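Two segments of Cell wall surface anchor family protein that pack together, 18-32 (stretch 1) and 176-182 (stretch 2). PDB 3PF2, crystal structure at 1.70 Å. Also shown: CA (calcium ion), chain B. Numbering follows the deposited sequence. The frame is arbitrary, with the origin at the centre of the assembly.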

ATOM      1  N   GLN A  18     -10.151  -8.047  -4.057  1.00 10.15           N
ATOM      2  CA  GLN A  18      -8.933  -7.663  -4.788  1.00 10.31           C
ATOM      3  C   GLN A  18      -7.694  -8.019  -3.965  1.00 10.25           C
ATOM      4  O   GLN A  18      -7.683  -7.800  -2.752  1.00 10.65           O
ATOM      5  CB  GLN A  18      -8.958  -6.169  -5.139  1.00 10.07           C
ATOM      6  CG  GLN A  18      -7.716  -5.703  -5.967  1.00  9.93           C
ATOM      7  CD  GLN A  18      -7.904  -4.384  -6.742  1.00 10.75           C
ATOM      8  OE1 GLN A  18      -6.958  -3.893  -7.371  1.00 14.16           O
ATOM      9  NE2 GLN A  18      -9.086  -3.816  -6.696  1.00  8.46           N
ATOM     10  N   ASP A  19      -6.657  -8.550  -4.626  1.00 10.03           N
ATOM     11  CA  ASP A  19      -5.456  -9.003  -3.929  1.00  9.81           C
ATOM     12  C   ASP A  19      -4.164  -8.287  -4.329  1.00 10.22           C
ATOM     13  O   ASP A  19      -3.106  -8.551  -3.751  1.00 10.49           O
ATOM     14  CB  ASP A  19      -5.279 -10.519  -4.108  1.00 10.50           C
ATOM     15  CG  ASP A  19      -6.381 -11.325  -3.421  1.00 10.71           C
ATOM     16  OD1 ASP A  19      -6.594 -11.091  -2.218  1.00  9.21           O
ATOM     17  OD2 ASP A  19      -7.042 -12.175  -4.084  1.00 12.00           O
ATOM     18  N   ASP A  20      -4.242  -7.380  -5.306  1.00  9.69           N
ATOM     19  CA  ASP A  20      -3.033  -6.729  -5.812  1.00 10.52           C
ATOM     20  C   ASP A  20      -3.377  -5.310  -6.198  1.00 10.32           C
ATOM     21  O   ASP A  20      -4.366  -5.078  -6.892  1.00 11.74           O
ATOM     22  CB  ASP A  20      -2.538  -7.454  -7.073  1.00 10.65           C
ATOM     23  CG  ASP A  20      -2.106  -8.880  -6.793  1.00 10.92           C
ATOM     24  OD1 ASP A  20      -0.946  -9.082  -6.366  1.00 12.64           O
ATOM     25  OD2 ASP A  20      -2.930  -9.804  -7.026  1.00 12.64           O
ATOM     26  N   ALA A  21      -2.552  -4.366  -5.762  1.00 10.56           N
ATOM     27  CA  ALA A  21      -2.777  -2.957  -6.071  1.00  9.91           C
ATOM     28  C   ALA A  21      -1.488  -2.161  -6.045  1.00  9.65           C
ATOM     29  O   ALA A  21      -0.560  -2.490  -5.312  1.00  9.46           O
ATOM     30  CB  ALA A  21      -3.780  -2.347  -5.096  1.00 10.76           C
ATOM     31  N   GLY A  22      -1.456  -1.102  -6.855  1.00  9.49           N
ATOM     32  CA  GLY A  22      -0.301  -0.205  -6.917  1.00  9.84           C
ATOM     33  C   GLY A  22      -0.658   1.187  -6.421  1.00  9.68           C
ATOM     34  O   GLY A  22      -1.747   1.718  -6.726  1.00  9.74           O
ATOM     35  N   TYR A  23       0.255   1.777  -5.647  1.00  9.26           N
ATOM     36  CA  TYR A  23       0.003   3.080  -5.009  1.00 10.43           C
ATOM     37  C   TYR A  23       1.218   3.963  -5.011  1.00 10.16           C
ATOM     38  O   TYR A  23       2.350   3.492  -5.035  1.00 11.11           O
ATOM     39  CB  TYR A  23      -0.442   2.904  -3.552  1.00  9.39           C
ATOM     40  CG  TYR A  23      -1.797   2.285  -3.394  1.00 10.09           C
ATOM     41  CD1 TYR A  23      -2.946   3.026  -3.628  1.00  9.22           C
ATOM     42  CD2 TYR A  23      -1.931   0.944  -3.014  1.00  9.92           C
ATOM     43  CE1 TYR A  23      -4.217   2.468  -3.487  1.00 10.84           C
ATOM     44  CE2 TYR A  23      -3.189   0.375  -2.860  1.00 10.54           C
ATOM     45  CZ  TYR A  23      -4.322   1.131  -3.112  1.00 10.36           C
ATOM     46  OH  TYR A  23      -5.573   0.570  -2.964  1.00 10.06           O
ATOM     47  N   THR A  24       0.961   5.263  -4.969  1.00 11.10           N
ATOM     48  CA  THR A  24       1.986   6.256  -4.706  1.00 11.63           C
ATOM     49  C   THR A  24       2.248   6.284  -3.204  1.00 11.74           C
ATOM     50  O   THR A  24       1.323   6.131  -2.404  1.00 11.95           O
ATOM     51  CB  THR A  24       1.519   7.612  -5.240  1.00 11.83           C
ATOM     52  OG1 THR A  24       1.483   7.550  -6.669  1.00 12.19           O
ATOM     53  CG2 THR A  24       2.436   8.771  -4.814  1.00 11.76           C
ATOM     54  N   ILE A  25       3.517   6.436  -2.838  1.00 12.26           N
ATOM     55  CA  ILE A  25       3.917   6.513  -1.427  1.00 12.66           C
ATOM     56  C   ILE A  25       3.117   7.610  -0.729  1.00 13.18           C
ATOM     57  O   ILE A  25       2.976   8.711  -1.255  1.00 12.90           O
ATOM     58  CB  ILE A  25       5.436   6.754  -1.285  1.00 12.62           C
ATOM     59  CG1 ILE A  25       6.189   5.440  -1.553  1.00 12.42           C
ATOM     60  CG2 ILE A  25       5.768   7.343   0.116  1.00 13.80           C
ATOM     61  CD1 ILE A  25       7.743   5.532  -1.472  1.00 13.88           C
ATOM     62  N   GLY A  26       2.567   7.301   0.441  1.00 13.57           N
ATOM     63  CA  GLY A  26       1.761   8.283   1.175  1.00 14.67           C
ATOM     64  C   GLY A  26       0.270   8.286   0.891  1.00 15.02           C
ATOM     65  O   GLY A  26      -0.512   8.881   1.643  1.00 15.43           O
ATOM     66  N   GLU A  27      -0.135   7.610  -0.181  1.00 14.90           N
ATOM     67  CA  GLU A  27      -1.538   7.536  -0.587  1.00 15.31           C
ATOM     68  C   GLU A  27      -2.236   6.504   0.290  1.00 14.73           C
ATOM     69  O   GLU A  27      -1.860   5.332   0.279  1.00 15.40           O
ATOM     70  CB  GLU A  27      -1.593   7.147  -2.069  1.00 15.77           C
ATOM     71  CG  GLU A  27      -2.946   6.976  -2.725  1.00 19.56           C
ATOM     72  CD  GLU A  27      -2.834   6.887  -4.262  1.00 23.00           C
ATOM     73  OE1 GLU A  27      -1.977   6.129  -4.839  1.00 23.22           O
ATOM     74  OE2 GLU A  27      -3.614   7.593  -4.917  1.00 24.30           O
ATOM     75  N   GLU A  28      -3.223   6.934   1.069  1.00 14.43           N
ATOM     76  CA  GLU A  28      -3.882   6.007   1.996  1.00 14.27           C
ATOM     77  C   GLU A  28      -4.822   5.056   1.249  1.00 13.93           C
ATOM     78  O   GLU A  28      -5.499   5.451   0.296  1.00 15.18           O
ATOM     79  CB  GLU A  28      -4.619   6.751   3.115  1.00 14.37           C
ATOM     80  CG  GLU A  28      -5.160   5.811   4.205  1.00 16.26           C
ATOM     81  CD  GLU A  28      -6.035   6.522   5.206  1.00 19.90           C
ATOM     82  OE1 GLU A  28      -5.475   7.174   6.110  1.00 21.28           O
ATOM     83  OE2 GLU A  28      -7.281   6.411   5.089  1.00 22.08           O
ATOM     84  N   PHE A  29      -4.847   3.801   1.691  1.00 12.69           N
ATOM     85  CA  PHE A  29      -5.733   2.777   1.140  1.00 12.21           C
ATOM     86  C   PHE A  29      -6.088   1.800   2.268  1.00 11.67           C
ATOM     87  O   PHE A  29      -5.516   1.862   3.350  1.00 12.05           O
ATOM     88  CB  PHE A  29      -5.044   2.008  -0.009  1.00 11.69           C
ATOM     89  CG  PHE A  29      -3.805   1.291   0.416  1.00 10.96           C
ATOM     90  CD1 PHE A  29      -3.872  -0.012   0.918  1.00 11.19           C
ATOM     91  CD2 PHE A  29      -2.574   1.934   0.383  1.00 10.44           C
ATOM     92  CE1 PHE A  29      -2.704  -0.657   1.358  1.00 11.39           C
ATOM     93  CE2 PHE A  29      -1.412   1.290   0.807  1.00 12.81           C
ATOM     94  CZ  PHE A  29      -1.486  -0.008   1.289  1.00 12.46           C
ATOM     95  N   LYS A  30      -7.005   0.889   1.991  1.00 11.66           N
ATOM     96  CA  LYS A  30      -7.427  -0.087   2.996  1.00 11.87           C
ATOM     97  C   LYS A  30      -6.956  -1.494   2.688  1.00 11.85           C
ATOM     98  O   LYS A  30      -7.085  -1.952   1.553  1.00 11.25           O
ATOM     99  CB  LYS A  30      -8.939  -0.104   3.112  1.00 12.96           C
ATOM    100  CG  LYS A  30      -9.513   1.240   3.577  1.00 15.51           C
ATOM    101  CD  LYS A  30     -10.993   1.140   3.800  1.00 23.03           C
ATOM    102  CE  LYS A  30     -11.530   2.417   4.439  1.00 26.49           C
ATOM    103  NZ  LYS A  30     -11.644   3.521   3.442  1.00 31.06           N
ATOM    104  N   TRP A  31      -6.435  -2.175   3.710  1.00 11.85           N
ATOM    105  CA  TRP A  31      -6.359  -3.638   3.704  1.00 11.79           C
ATOM    106  C   TRP A  31      -7.676  -4.124   4.303  1.00 12.15           C
ATOM    107  O   TRP A  31      -8.326  -3.383   5.058  1.00 12.32           O
ATOM    108  CB  TRP A  31      -5.211  -4.123   4.578  1.00 11.76           C
ATOM    109  CG  TRP A  31      -3.839  -3.675   4.181  1.00 10.98           C
ATOM    110  CD1 TRP A  31      -3.136  -2.640   4.725  1.00 10.31           C
ATOM    111  CD2 TRP A  31      -2.982  -4.268   3.192  1.00  9.61           C
ATOM    112  NE1 TRP A  31      -1.904  -2.537   4.133  1.00 11.98           N
ATOM    113  CE2 TRP A  31      -1.781  -3.527   3.188  1.00  9.84           C
ATOM    114  CE3 TRP A  31      -3.115  -5.364   2.309  1.00 10.04           C
ATOM    115  CZ2 TRP A  31      -0.707  -3.830   2.342  1.00 10.60           C
ATOM    116  CZ3 TRP A  31      -2.039  -5.660   1.449  1.00  8.83           C
ATOM    117  CH2 TRP A  31      -0.851  -4.901   1.487  1.00  9.44           C
ATOM    118  N   PHE A  32      -8.076  -5.354   3.983  1.00 11.58           N
ATOM    119  CA  PHE A  32      -9.285  -5.938   4.594  1.00 11.25           C
ATOM    120  C   PHE A  32      -8.940  -7.271   5.242  1.00 11.39           C
ATOM    121  O   PHE A  32      -8.574  -8.214   4.543  1.00 10.86           O
ATOM    122  CB  PHE A  32     -10.390  -6.126   3.554  1.00 11.26           C
ATOM    123  CG  PHE A  32     -10.874  -4.831   2.970  1.00 11.54           C
ATOM    124  CD1 PHE A  32     -11.999  -4.204   3.473  1.00 12.73           C
ATOM    125  CD2 PHE A  32     -10.168  -4.224   1.935  1.00 12.96           C
ATOM    126  CE1 PHE A  32     -12.433  -2.961   2.933  1.00 14.50           C
ATOM    127  CE2 PHE A  32     -10.574  -2.996   1.399  1.00 15.14           C
ATOM    128  CZ  PHE A  32     -11.719  -2.371   1.890  1.00 14.04           C
TER
HETATM  129 CA    CA B   1      -7.516 -12.238  -0.437  1.00 11.25          CA
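Stretch 2 176-182: KPEVHTG

Stretch 2 lies alongside the first strand of stretch 1 as a parallel neighbour. Residues 178-180 are extended and run beside 20-22 in the same direction, the axes 4.8 Å apart at closest approach and crossing at -19°, the modest twist usual for adjacent strands. The register is simple: Asp20 pairs with Glu178, Ala21 with Val179 and Gly22 with His180.

The backbone ladder fixes this register. Glu178 N donates to Asp19 O at 2.9 Å, Ala21 N to Glu178 O at 3.2 Å, and Tyr23 N to His180 O at 3.0 Å; between the last two, His180 N to Ala21 O at 3.2 Å is weak, bent to 135°. Beyond the ladder a side chain takes over, with Thr181 OG1 donating to Tyr23 O at 2.8 Å.

On the face of Ala21 and Val179 the main bump is Val179, which has the largest area covered by stretch 1 of any residue in stretch 2. Its hollow is built largely from residues that follow the first strand: after Tyr23 the chain passes through a type II turn, Thr24 to Glu27, and returns as strand 29-32, whose axis comes no nearer than 10.1 Å to that of 178-180 and runs at 159° to it. That gap is bridged by side chains. Val179 CG1 lies 3.8 Å from Trp31 CH2, 3.9 Å from Phe29 CE1 and 3.9 Å from Tyr23 CE2, meeting the tyrosine ring at its edge. The small Ala21 stands back, its CB 4.4 Å from Val179 CG1. Trp31 reaches on to Pro177, CZ3 to CG at 3.9 Å, so the proline packs against the indole edge. At the other end Ile25 CG1 meets Thr181 CG2 at 3.8 Å.

The opposite face, that of Asp20, Gly22, Glu178 and His180, is polar. Gly22 leaves space for the imidazole: an ideal CB there would come within 3.1 Å of His180 NE2. The ring lays one face over Ala21 O, and its ND1 donates to Glu178 OE1 at 2.7 Å, a bond within its own strand. Glu178 OE2 then approaches Asp20 OD1 to 2.6 Å, a separation suggesting that one of the two acids is probably protonated.

Just before the first strand, Asp19 OD1 binds the calcium ion CA at 2.3 Å while its backbone O serves the ladder. The rule to read here is one of complementary relief: a valine methyl set among three aromatic side chains, and a glycine opposite a histidine.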

ATOM      1  N   LYS A 176      -1.607 -14.367   0.310  1.00 12.16           N
ATOM      2  CA  LYS A 176      -1.369 -13.001   0.811  1.00 11.66           C
ATOM      3  C   LYS A 176      -1.605 -11.968  -0.294  1.00 10.74           C
ATOM      4  O   LYS A 176      -1.136 -12.149  -1.429  1.00 11.05           O
ATOM      5  CB  LYS A 176       0.065 -12.847   1.313  1.00 12.27           C
ATOM      6  CG  LYS A 176       0.472 -13.791   2.457  1.00 14.06           C
ATOM      7  CD  LYS A 176       1.836 -13.355   3.024  1.00 17.67           C
ATOM      8  CE  LYS A 176       2.438 -14.409   3.967  1.00 21.59           C
ATOM      9  NZ  LYS A 176       3.639 -13.844   4.675  1.00 23.39           N
ATOM     10  N   PRO A 177      -2.346 -10.887   0.018  1.00  9.63           N
ATOM     11  CA  PRO A 177      -2.405  -9.751  -0.921  1.00  9.07           C
ATOM     12  C   PRO A 177      -1.130  -8.922  -0.865  1.00  8.94           C
ATOM     13  O   PRO A 177      -0.333  -9.071   0.065  1.00  9.23           O
ATOM     14  CB  PRO A 177      -3.601  -8.940  -0.408  1.00  8.48           C
ATOM     15  CG  PRO A 177      -3.613  -9.208   1.089  1.00  8.32           C
ATOM     16  CD  PRO A 177      -3.139 -10.654   1.239  1.00  9.26           C
ATOM     17  N   GLU A 178      -0.920  -8.037  -1.848  1.00  8.89           N
ATOM     18  CA  GLU A 178       0.293  -7.210  -1.869  1.00  8.84           C
ATOM     19  C   GLU A 178       0.050  -5.870  -2.533  1.00  8.55           C
ATOM     20  O   GLU A 178      -0.862  -5.732  -3.370  1.00  9.19           O
ATOM     21  CB  GLU A 178       1.461  -7.921  -2.582  1.00  8.45           C
ATOM     22  CG  GLU A 178       1.207  -8.276  -4.058  1.00  9.27           C
ATOM     23  CD  GLU A 178       1.402  -7.112  -5.033  1.00  9.05           C
ATOM     24  OE1 GLU A 178       2.241  -6.220  -4.772  1.00 10.01           O
ATOM     25  OE2 GLU A 178       0.718  -7.090  -6.090  1.00 11.12           O
ATOM     26  N   VAL A 179       0.873  -4.901  -2.151  1.00  9.28           N
ATOM     27  CA  VAL A 179       0.910  -3.613  -2.840  1.00  9.12           C
ATOM     28  C   VAL A 179       2.308  -3.292  -3.328  1.00  9.37           C
ATOM     29  O   VAL A 179       3.310  -3.876  -2.879  1.00  9.74           O
ATOM     30  CB  VAL A 179       0.382  -2.454  -1.957  1.00  9.03           C
ATOM     31  CG1 VAL A 179      -1.080  -2.662  -1.618  1.00  8.62           C
ATOM     32  CG2 VAL A 179       1.245  -2.298  -0.672  1.00  8.52           C
ATOM     33  N   HIS A 180       2.403  -2.320  -4.229  1.00  9.61           N
ATOM     34  CA  HIS A 180       3.715  -1.962  -4.773  1.00  9.91           C
ATOM     35  C   HIS A 180       3.695  -0.514  -5.205  1.00 10.40           C
ATOM     36  O   HIS A 180       2.628   0.021  -5.526  1.00  9.88           O
ATOM     37  CB  HIS A 180       4.042  -2.850  -5.974  1.00 10.84           C
ATOM     38  CG  HIS A 180       2.851  -3.121  -6.833  1.00  9.41           C
ATOM     39  ND1 HIS A 180       2.048  -4.231  -6.654  1.00  9.87           N
ATOM     40  CD2 HIS A 180       2.280  -2.394  -7.824  1.00 11.09           C
ATOM     41  CE1 HIS A 180       1.053  -4.190  -7.517  1.00  9.31           C
ATOM     42  NE2 HIS A 180       1.156  -3.077  -8.228  1.00 10.26           N
ATOM     43  N   THR A 181       4.891   0.073  -5.240  1.00 10.80           N
ATOM     44  CA  THR A 181       5.118   1.444  -5.697  1.00 10.73           C
ATOM     45  C   THR A 181       6.417   1.430  -6.495  1.00 10.86           C
ATOM     46  O   THR A 181       7.215   0.525  -6.321  1.00 11.26           O
ATOM     47  CB  THR A 181       5.185   2.431  -4.487  1.00 11.53           C
ATOM     48  OG1 THR A 181       5.084   3.782  -4.954  1.00 10.62           O
ATOM     49  CG2 THR A 181       6.453   2.267  -3.642  1.00 10.85           C
ATOM     50  N   GLY A 182       6.622   2.429  -7.362  1.00  9.82           N
ATOM     51  CA  GLY A 182       7.767   2.444  -8.270  1.00 10.39           C
ATOM     52  C   GLY A 182       8.508   3.765  -8.317  1.00 10.20           C
ATOM     53  O   GLY A 182       8.183   4.698  -7.588  1.00 10.89           O
TER
HETATM   54  O   HOH W   1      -8.576 -13.423  -2.219  1.00 11.78           O
HETATM   55  O   HOH W   2      -5.439 -13.304  -0.817  1.00 13.05           O